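Local atomic coordinates of mitogen-activated protein kinase kinase kinase 15 (PDB entry 6V0M), a protein that phosphorylates MAP kinase kinases and, through its sterile alpha-motif domain, probably forms complexes with other apoptosis signal-regulating kinases. Residues Asp33-Ile38 and Ser61-Ala66; Ala18-Lys23 and Leu46-Gly51. All blocks are in the same frame, centred on the assembly; numbering follows the deposited sequence.

Contact 1: residues Asp33-Ile38 and Ser61-Ala66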
ATOM      1  N   ASP A  33      -1.205   8.097   0.067  1.00 26.43           N
ATOM      2  CA  ASP A  33      -1.614   7.678  -1.266  1.00 24.56           C
ATOM      3  C   ASP A  33      -2.174   6.243  -1.230  1.00 22.73           C
ATOM      4  O   ASP A  33      -3.164   5.953  -1.961  1.00 25.18           O
ATOM      5  CB  ASP A  33      -0.467   7.752  -2.328  1.00 25.61           C
ATOM      6  CG  ASP A  33       0.107   9.113  -2.550  1.00 29.79           C
ATOM      7  OD1 ASP A  33      -0.619  10.137  -2.505  1.00 27.43           O
ATOM      8  OD2 ASP A  33       1.334   9.184  -2.902  1.00 35.00           O
ATOM      9  N   ILE A  34      -1.475   5.323  -0.522  1.00 23.74           N
ATOM     10  CA  ILE A  34      -1.817   3.909  -0.505  1.00 23.02           C
ATOM     11  C   ILE A  34      -3.173   3.752   0.204  1.00 23.10           C
ATOM     12  O   ILE A  34      -4.038   3.129  -0.324  1.00 21.35           O
ATOM     13  CB  ILE A  34      -0.751   3.032   0.146  1.00 21.10           C
ATOM     14  CG1 ILE A  34       0.609   3.070  -0.655  1.00 25.00           C
ATOM     15  CG2 ILE A  34      -1.158   1.614   0.220  1.00 26.89           C
ATOM     16  CD1 ILE A  34       0.462   2.827  -2.109  1.00 28.55           C
ATOM     17  N   LEU A  35      -3.301   4.404   1.357  1.00 25.39           N
ATOM     18  CA  LEU A  35      -4.569   4.280   2.144  1.00 27.82           C
ATOM     19  C   LEU A  35      -5.787   4.883   1.455  1.00 24.64           C
ATOM     20  O   LEU A  35      -6.904   4.381   1.590  1.00 30.04           O
ATOM     21  CB  LEU A  35      -4.359   4.913   3.502  1.00 26.19           C
ATOM     22  CG  LEU A  35      -3.345   4.222   4.409  1.00 29.15           C
ATOM     23  CD1 LEU A  35      -3.155   5.119   5.642  1.00 36.30           C
ATOM     24  CD2 LEU A  35      -3.647   2.773   4.723  1.00 30.45           C
ATOM     25  N   ASN A  36      -5.591   6.026   0.792  1.00 22.52           N
ATOM     26  CA  ASN A  36      -6.690   6.881   0.290  1.00 28.62           C
ATOM     27  C   ASN A  36      -6.920   6.928  -1.249  1.00 30.94           C
ATOM     28  O   ASN A  36      -8.026   7.069  -1.710  1.00 26.35           O
ATOM     29  CB  ASN A  36      -6.503   8.286   0.821  1.00 29.44           C
ATOM     30  CG  ASN A  36      -6.546   8.311   2.334  1.00 29.71           C
ATOM     31  OD1 ASN A  36      -7.585   8.012   2.898  1.00 30.69           O
ATOM     32  ND2 ASN A  36      -5.411   8.544   2.998  1.00 30.46           N
ATOM     33  N   GLU A  37      -5.845   6.830  -2.044  1.00 25.87           N
ATOM     34  CA  GLU A  37      -5.901   7.183  -3.467  1.00 28.66           C
ATOM     35  C   GLU A  37      -5.735   6.046  -4.434  1.00 29.69           C
ATOM     36  O   GLU A  37      -6.350   6.046  -5.469  1.00 30.73           O
ATOM     37  CB  GLU A  37      -4.776   8.198  -3.798  1.00 35.40           C
ATOM     38  CG  GLU A  37      -4.671   9.383  -2.859  1.00 40.78           C
ATOM     39  CD  GLU A  37      -5.780  10.366  -3.097  1.00 49.20           C
ATOM     40  OE1 GLU A  37      -5.890  10.817  -4.247  1.00 58.65           O
ATOM     41  OE2 GLU A  37      -6.489  10.747  -2.160  1.00 54.28           O
ATOM     42  N   ILE A  38      -4.858   5.085  -4.125  1.00 29.64           N
ATOM     43  CA  ILE A  38      -4.587   4.037  -5.112  1.00 30.72           C
ATOM     44  C   ILE A  38      -5.767   3.131  -5.397  1.00 35.41           C
ATOM     45  O   ILE A  38      -6.713   2.984  -4.588  1.00 33.49           O
ATOM     46  CB  ILE A  38      -3.393   3.151  -4.758  1.00 31.35           C
ATOM     47  CG1 ILE A  38      -3.681   2.377  -3.481  1.00 27.42           C
ATOM     48  CG2 ILE A  38      -2.133   4.026  -4.772  1.00 36.47           C
ATOM     49  CD1 ILE A  38      -2.858   1.194  -3.220  1.00 28.67           C
ATOM     50  N   SER A  61      -8.774  -1.552   1.951  1.00 23.75           N
ATOM     51  CA  SER A  61     -10.215  -1.584   1.868  1.00 27.48           C
ATOM     52  C   SER A  61     -10.887  -1.487   3.252  1.00 27.03           C
ATOM     53  O   SER A  61     -11.892  -0.774   3.392  1.00 24.93           O
ATOM     54  CB  SER A  61     -10.720  -2.838   1.153  1.00 30.88           C
ATOM     55  OG  SER A  61     -10.147  -2.893  -0.126  1.00 34.01           O
ATOM     56  N   GLN A  62     -10.339  -2.194   4.234  1.00 25.06           N
ATOM     57  CA  GLN A  62     -10.853  -2.106   5.621  1.00 28.13           C
ATOM     58  C   GLN A  62     -10.701  -0.713   6.218  1.00 26.09           C
ATOM     59  O   GLN A  62     -11.618  -0.215   6.930  1.00 26.27           O
ATOM     60  CB  GLN A  62     -10.119  -3.083   6.530  1.00 32.57           C
ATOM     61  CG  GLN A  62     -10.366  -4.537   6.197  1.00 35.97           C
ATOM     62  CD  GLN A  62      -9.576  -5.438   7.124  1.00 45.89           C
ATOM     63  OE1 GLN A  62      -9.680  -5.323   8.360  1.00 50.49           O
ATOM     64  NE2 GLN A  62      -8.791  -6.342   6.542  1.00 46.46           N
ATOM     65  N   TYR A  63      -9.562  -0.057   5.930  1.00 24.21           N
ATOM     66  CA  TYR A  63      -9.330   1.307   6.360  1.00 23.83           C
ATOM     67  C   TYR A  63     -10.379   2.218   5.733  1.00 21.96           C
ATOM     68  O   TYR A  63     -11.016   3.003   6.461  1.00 23.56           O
ATOM     69  CB  TYR A  63      -7.908   1.825   6.020  1.00 22.86           C
ATOM     70  CG  TYR A  63      -7.750   3.260   6.316  1.00 24.43           C
ATOM     71  CD1 TYR A  63      -7.703   3.738   7.670  1.00 32.02           C
ATOM     72  CD2 TYR A  63      -7.789   4.188   5.300  1.00 24.80           C
ATOM     73  CE1 TYR A  63      -7.624   5.073   7.918  1.00 37.60           C
ATOM     74  CE2 TYR A  63      -7.635   5.534   5.536  1.00 27.40           C
ATOM     75  CZ  TYR A  63      -7.577   5.972   6.856  1.00 36.99           C
ATOM     76  OH  TYR A  63      -7.449   7.313   7.176  1.00 37.67           O
ATOM     77  N   ARG A  64     -10.597   2.065   4.430  1.00 22.06           N
ATOM     78  CA  ARG A  64     -11.534   2.943   3.716  1.00 24.61           C
ATOM     79  C   ARG A  64     -12.987   2.727   4.146  1.00 25.26           C
ATOM     80  O   ARG A  64     -13.791   3.690   4.294  1.00 24.64           O
ATOM     81  CB  ARG A  64     -11.415   2.810   2.200  1.00 25.28           C
ATOM     82  CG  ARG A  64     -10.004   3.194   1.682  1.00 22.12           C
ATOM     83  CD  ARG A  64      -9.960   3.079   0.198  1.00 25.48           C
ATOM     84  NE  ARG A  64      -8.601   3.420  -0.284  1.00 23.21           N
ATOM     85  CZ  ARG A  64      -8.195   3.367  -1.547  1.00 27.99           C
ATOM     86  NH1 ARG A  64      -8.973   2.945  -2.518  1.00 29.54           N
ATOM     87  NH2 ARG A  64      -6.920   3.690  -1.836  1.00 26.86           N
ATOM     88  N   ARG A  65     -13.327   1.462   4.381  1.00 27.20           N
ATOM     89  CA  ARG A  65     -14.688   1.128   4.895  1.00 31.67           C
ATOM     90  C   ARG A  65     -14.936   1.708   6.267  1.00 29.67           C
ATOM     91  O   ARG A  65     -16.033   2.214   6.547  1.00 28.84           O
ATOM     92  CB  ARG A  65     -14.949  -0.361   4.865  1.00 36.85           C
ATOM     93  CG  ARG A  65     -15.224  -0.873   3.436  1.00 46.49           C
ATOM     94  CD  ARG A  65     -15.802  -2.295   3.362  1.00 50.09           C
ATOM     95  NE  ARG A  65     -14.725  -3.207   2.975  1.00 61.32           N
ATOM     96  CZ  ARG A  65     -14.004  -3.961   3.806  1.00 60.60           C
ATOM     97  NH1 ARG A  65     -14.318  -4.045   5.112  1.00 62.00           N
ATOM     98  NH2 ARG A  65     -13.021  -4.711   3.307  1.00 45.85           N
ATOM     99  N   ALA A  66     -13.938   1.617   7.144  1.00 26.79           N
ATOM    100  CA  ALA A  66     -14.039   2.155   8.485  1.00 28.16           C
ATOM    101  C   ALA A  66     -14.191   3.666   8.467  1.00 30.35           C
ATOM    102  O   ALA A  66     -15.032   4.208   9.235  1.00 30.28           O
ATOM    103  CB  ALA A  66     -12.830   1.769   9.314  1.00 26.81           C
TER

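Contact 2: residues Ala18-Lys23 and Leu46-Gly51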
ATOM      1  N   ALA A  18      11.689  -6.735   0.226  1.00 35.44           N
ATOM      2  CA  ALA A  18      12.522  -5.551   0.017  1.00 35.39           C
ATOM      3  C   ALA A  18      12.437  -5.010  -1.408  1.00 38.55           C
ATOM      4  O   ALA A  18      12.434  -3.809  -1.592  1.00 37.83           O
ATOM      5  CB  ALA A  18      13.970  -5.883   0.347  1.00 36.83           C
ATOM      6  N   LYS A  19      12.379  -5.902  -2.418  1.00 39.45           N
ATOM      7  CA  LYS A  19      12.311  -5.447  -3.802  1.00 40.02           C
ATOM      8  C   LYS A  19      11.009  -4.763  -4.108  1.00 35.65           C
ATOM      9  O   LYS A  19      10.963  -3.765  -4.820  1.00 34.48           O
ATOM     10  CB  LYS A  19      12.562  -6.593  -4.822  1.00 48.82           C
ATOM     11  CG  LYS A  19      13.891  -7.305  -4.684  1.00 54.54           C
ATOM     12  CD  LYS A  19      14.839  -7.123  -5.882  1.00 61.73           C
ATOM     13  CE  LYS A  19      15.528  -5.766  -5.884  1.00 62.34           C
ATOM     14  NZ  LYS A  19      15.855  -5.300  -7.261  1.00 65.70           N
ATOM     15  N   THR A  20       9.903  -5.270  -3.550  1.00 33.05           N
ATOM     16  CA  THR A  20       8.636  -4.653  -3.719  1.00 30.87           C
ATOM     17  C   THR A  20       8.553  -3.290  -3.057  1.00 29.28           C
ATOM     18  O   THR A  20       7.967  -2.344  -3.637  1.00 24.23           O
ATOM     19  CB  THR A  20       7.473  -5.528  -3.241  1.00 36.64           C
ATOM     20  OG1 THR A  20       7.511  -6.717  -4.029  1.00 37.07           O
ATOM     21  CG2 THR A  20       6.136  -4.786  -3.445  1.00 38.06           C
ATOM     22  N   ILE A  21       9.126  -3.207  -1.852  1.00 27.16           N
ATOM     23  CA  ILE A  21       9.181  -1.983  -1.101  1.00 26.16           C
ATOM     24  C   ILE A  21       9.962  -0.935  -1.956  1.00 22.82           C
ATOM     25  O   ILE A  21       9.539   0.237  -2.062  1.00 22.41           O
ATOM     26  CB  ILE A  21       9.778  -2.202   0.295  1.00 28.75           C
ATOM     27  CG1 ILE A  21       8.756  -2.946   1.198  1.00 28.78           C
ATOM     28  CG2 ILE A  21      10.265  -0.900   0.951  1.00 29.98           C
ATOM     29  CD1 ILE A  21       9.368  -3.400   2.485  1.00 30.14           C
ATOM     30  N   GLU A  22      11.054  -1.357  -2.560  1.00 26.05           N
ATOM     31  CA  GLU A  22      11.847  -0.440  -3.412  1.00 27.90           C
ATOM     32  C   GLU A  22      11.067   0.118  -4.576  1.00 27.83           C
ATOM     33  O   GLU A  22      11.105   1.324  -4.846  1.00 24.86           O
ATOM     34  CB  GLU A  22      13.124  -1.109  -3.915  1.00 32.38           C
ATOM     35  CG  GLU A  22      14.157  -1.271  -2.833  1.00 33.52           C
ATOM     36  CD  GLU A  22      15.368  -2.089  -3.260  1.00 38.24           C
ATOM     37  OE1 GLU A  22      15.488  -2.363  -4.477  1.00 35.47           O
ATOM     38  OE2 GLU A  22      16.207  -2.420  -2.375  1.00 40.19           O
ATOM     39  N   LYS A  23      10.305  -0.760  -5.242  1.00 30.97           N
ATOM     40  CA  LYS A  23       9.461  -0.375  -6.335  1.00 35.03           C
ATOM     41  C   LYS A  23       8.425   0.679  -5.944  1.00 29.10           C
ATOM     42  O   LYS A  23       8.265   1.726  -6.653  1.00 26.81           O
ATOM     43  CB  LYS A  23       8.766  -1.617  -6.931  1.00 36.09           C
ATOM     44  CG  LYS A  23       9.651  -2.356  -7.886  1.00 48.43           C
ATOM     45  CD  LYS A  23       9.082  -3.733  -8.249  1.00 59.22           C
ATOM     46  CE  LYS A  23       7.822  -3.677  -9.090  1.00 56.78           C
ATOM     47  NZ  LYS A  23       7.146  -5.020  -9.044  1.00 58.95           N
ATOM     48  N   LEU A  46       2.093  -2.077 -10.983  1.00 29.94           N
ATOM     49  CA  LEU A  46       3.351  -2.261 -10.274  1.00 31.13           C
ATOM     50  C   LEU A  46       3.848  -3.684 -10.336  1.00 32.11           C
ATOM     51  O   LEU A  46       4.942  -3.949  -9.892  1.00 34.26           O
ATOM     52  CB  LEU A  46       3.194  -1.868  -8.804  1.00 31.75           C
ATOM     53  CG  LEU A  46       3.036  -0.389  -8.518  1.00 37.81           C
ATOM     54  CD1 LEU A  46       2.354  -0.238  -7.165  1.00 40.40           C
ATOM     55  CD2 LEU A  46       4.436   0.206  -8.567  1.00 38.59           C
ATOM     56  N   ARG A  47       3.030  -4.578 -10.893  1.00 32.92           N
ATOM     57  CA  ARG A  47       3.308  -6.017 -10.948  1.00 38.14           C
ATOM     58  C   ARG A  47       3.541  -6.666  -9.579  1.00 31.93           C
ATOM     59  O   ARG A  47       4.387  -7.582  -9.445  1.00 33.29           O
ATOM     60  CB  ARG A  47       4.468  -6.324 -11.887  1.00 35.47           C
ATOM     61  CG  ARG A  47       4.170  -5.819 -13.286  1.00 43.19           C
ATOM     62  CD  ARG A  47       5.365  -6.088 -14.130  1.00 47.93           C
ATOM     63  NE  ARG A  47       5.137  -5.754 -15.527  1.00 59.93           N
ATOM     64  CZ  ARG A  47       5.651  -4.697 -16.156  1.00 65.10           C
ATOM     65  NH1 ARG A  47       6.403  -3.812 -15.506  1.00 71.16           N
ATOM     66  NH2 ARG A  47       5.405  -4.516 -17.449  1.00 69.77           N
ATOM     67  N   LEU A  48       2.703  -6.289  -8.613  1.00 27.81           N
ATOM     68  CA  LEU A  48       2.676  -6.954  -7.329  1.00 27.84           C
ATOM     69  C   LEU A  48       2.197  -8.365  -7.492  1.00 26.60           C
ATOM     70  O   LEU A  48       1.278  -8.650  -8.268  1.00 30.41           O
ATOM     71  CB  LEU A  48       1.854  -6.227  -6.273  1.00 30.31           C
ATOM     72  CG  LEU A  48       2.023  -4.786  -5.816  1.00 33.48           C
ATOM     73  CD1 LEU A  48       1.362  -4.650  -4.448  1.00 40.60           C
ATOM     74  CD2 LEU A  48       3.456  -4.394  -5.790  1.00 34.35           C
ATOM     75  N   ARG A  49       2.864  -9.289  -6.791  1.00 27.17           N
ATOM     76  CA  ARG A  49       2.432 -10.669  -6.707  1.00 28.99           C
ATOM     77  C   ARG A  49       1.111 -10.763  -5.914  1.00 27.56           C
ATOM     78  O   ARG A  49       0.816  -9.896  -5.054  1.00 27.71           O
ATOM     79  CB  ARG A  49       3.506 -11.495  -6.007  1.00 31.07           C
ATOM     80  CG  ARG A  49       4.852 -11.575  -6.715  1.00 41.06           C
ATOM     81  CD  ARG A  49       5.788 -12.462  -5.899  1.00 47.92           C
ATOM     82  NE  ARG A  49       7.194 -12.336  -6.276  1.00 51.19           N
ATOM     83  CZ  ARG A  49       8.103 -11.568  -5.659  1.00 54.17           C
ATOM     84  NH1 ARG A  49       7.790 -10.782  -4.627  1.00 49.08           N
ATOM     85  NH2 ARG A  49       9.357 -11.560  -6.103  1.00 51.16           N
ATOM     86  N   GLY A  50       0.321 -11.769  -6.262  1.00 27.82           N
ATOM     87  CA  GLY A  50      -1.067 -11.931  -5.788  1.00 30.82           C
ATOM     88  C   GLY A  50      -1.240 -11.873  -4.280  1.00 29.49           C
ATOM     89  O   GLY A  50      -2.179 -11.247  -3.772  1.00 26.10           O
ATOM     90  N   GLY A  51      -0.377 -12.584  -3.552  1.00 30.45           N
ATOM     91  CA  GLY A  51      -0.447 -12.671  -2.090  1.00 31.32           C
ATOM     92  C   GLY A  51      -0.359 -11.303  -1.442  1.00 28.91           C
ATOM     93  O   GLY A  51      -1.203 -10.874  -0.642  1.00 29.56           O
TER
HETATM   94  O   HOH W   1       4.838  -8.290  -5.004  1.00 36.45           O

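Contact 1: residues Asp33-Ile38 and Ser61-Ala66
In this five-helix SAM domain helix 31-37 is held against the long C-terminal helix 50-70, and Arg64 makes all the hydrogen bonds across the contact, to the backbone of Ile34, Leu35 and Ile38. The two helix segments run 52° apart with axes 9.2 Å from each other, a gap that the arginine spans with its chain extended from CG to NE. Its NE donates to Leu35 O at 2.7 Å in a nearly straight bond (173°); the donor sits above the carbonyl plane, while the oxygen lies in the plane of the guanidinium. At the far end NH1 and NH2 both grip Ile38 O. NH2 is the nearer at 2.8 Å, meeting a lone pair in the carbonyl plane, whereas NH1 comes in nearly along the C=O axis at 3.1 Å. A weak bond from NH2 to Ile34 O adds a third carbonyl, and Asn36 O stands over one face of the group, offset toward its rim. A wider, pi-type turn at 33-37 precedes Ile38, with Asp33 O accepting from both Glu37 N and Ile38 N. Beside the arginine, chi1 of Tyr63 (173°) swings CG toward helix 31-37. Asn36 OD1 meets the ring edge in plane, 3.6 Å from CE2; Leu35 CB lies off the plane by the CD2-CE2 side, 3.9 Å from CE2. Asn36 ND2 bonds back to Ser32 O. Trp10 of helix 4-13 touches both Ile34 and Leu35. The two-nitrogen, end-on arginine grip on one backbone carbonyl, Ile38 O, pins helix 31-37 to the C-terminal helix of the SAM fold.

Contact 2: residues Ala18-Lys23 and Leu46-Gly51
The guanidinium of Arg49 has Thr20 OG1 set obliquely to it, with NH1 4.1 Å away, over neither a clear face nor a clear edge. Arg49 is the N-cap residue of helix 50-70 in this SAM bundle, and the turn before it faces helix 18-26. A water ties the two sides together, accepting from Arg49 N at 2.8 Å and donating to Thr20 OG1 at 3.3 Å. That hydroxyl also bonds Asp17 OD1, which makes a long, weak ion pair with Arg49 NH1. Thr20 turns its methyl the other way, with CG2 anti to the backbone N, and this carbon meets Leu48 CD2 at 3.6 Å, the two side chains crossing at about a right angle. Arg47, at positive phi (57°), closes the preceding helix with a Schellman motif. Just before it, Leu46 O accepts a hydrogen bond from NZ of Lys23, whose chain bends at chi3 (69°). An alanine in place of Lys23 would probably leave Leu46 O without its ammonium donor and remove this tie between helix 18-26 and the end of helix 40-45. Lys23 NZ lies 2.6 Å from Leu46 O, nearly in line with the carbonyl bond.

In the fold
Both contacts draw on helix 50-70, contact 1 well along its length and contact 2 at its start, and they lie on opposite sides of the chain's centre, centres 18 Å apart. Contact 1 is partly buried, with Ile34 and Ile38 enclosed, and joins helix 31-37 to the long helix; contact 2 is a surface contact that joins helix 18-26 to the turn leading into helix 50-70. In each, a basic side chain donates to backbone carbonyls near a helix end, but the arginine of contact 1 collects several, while the lysine of contact 2 makes one bond, and a separate water links Thr20 to the backbone N of Arg49. Tyr29 touches both Ile38 and Leu46.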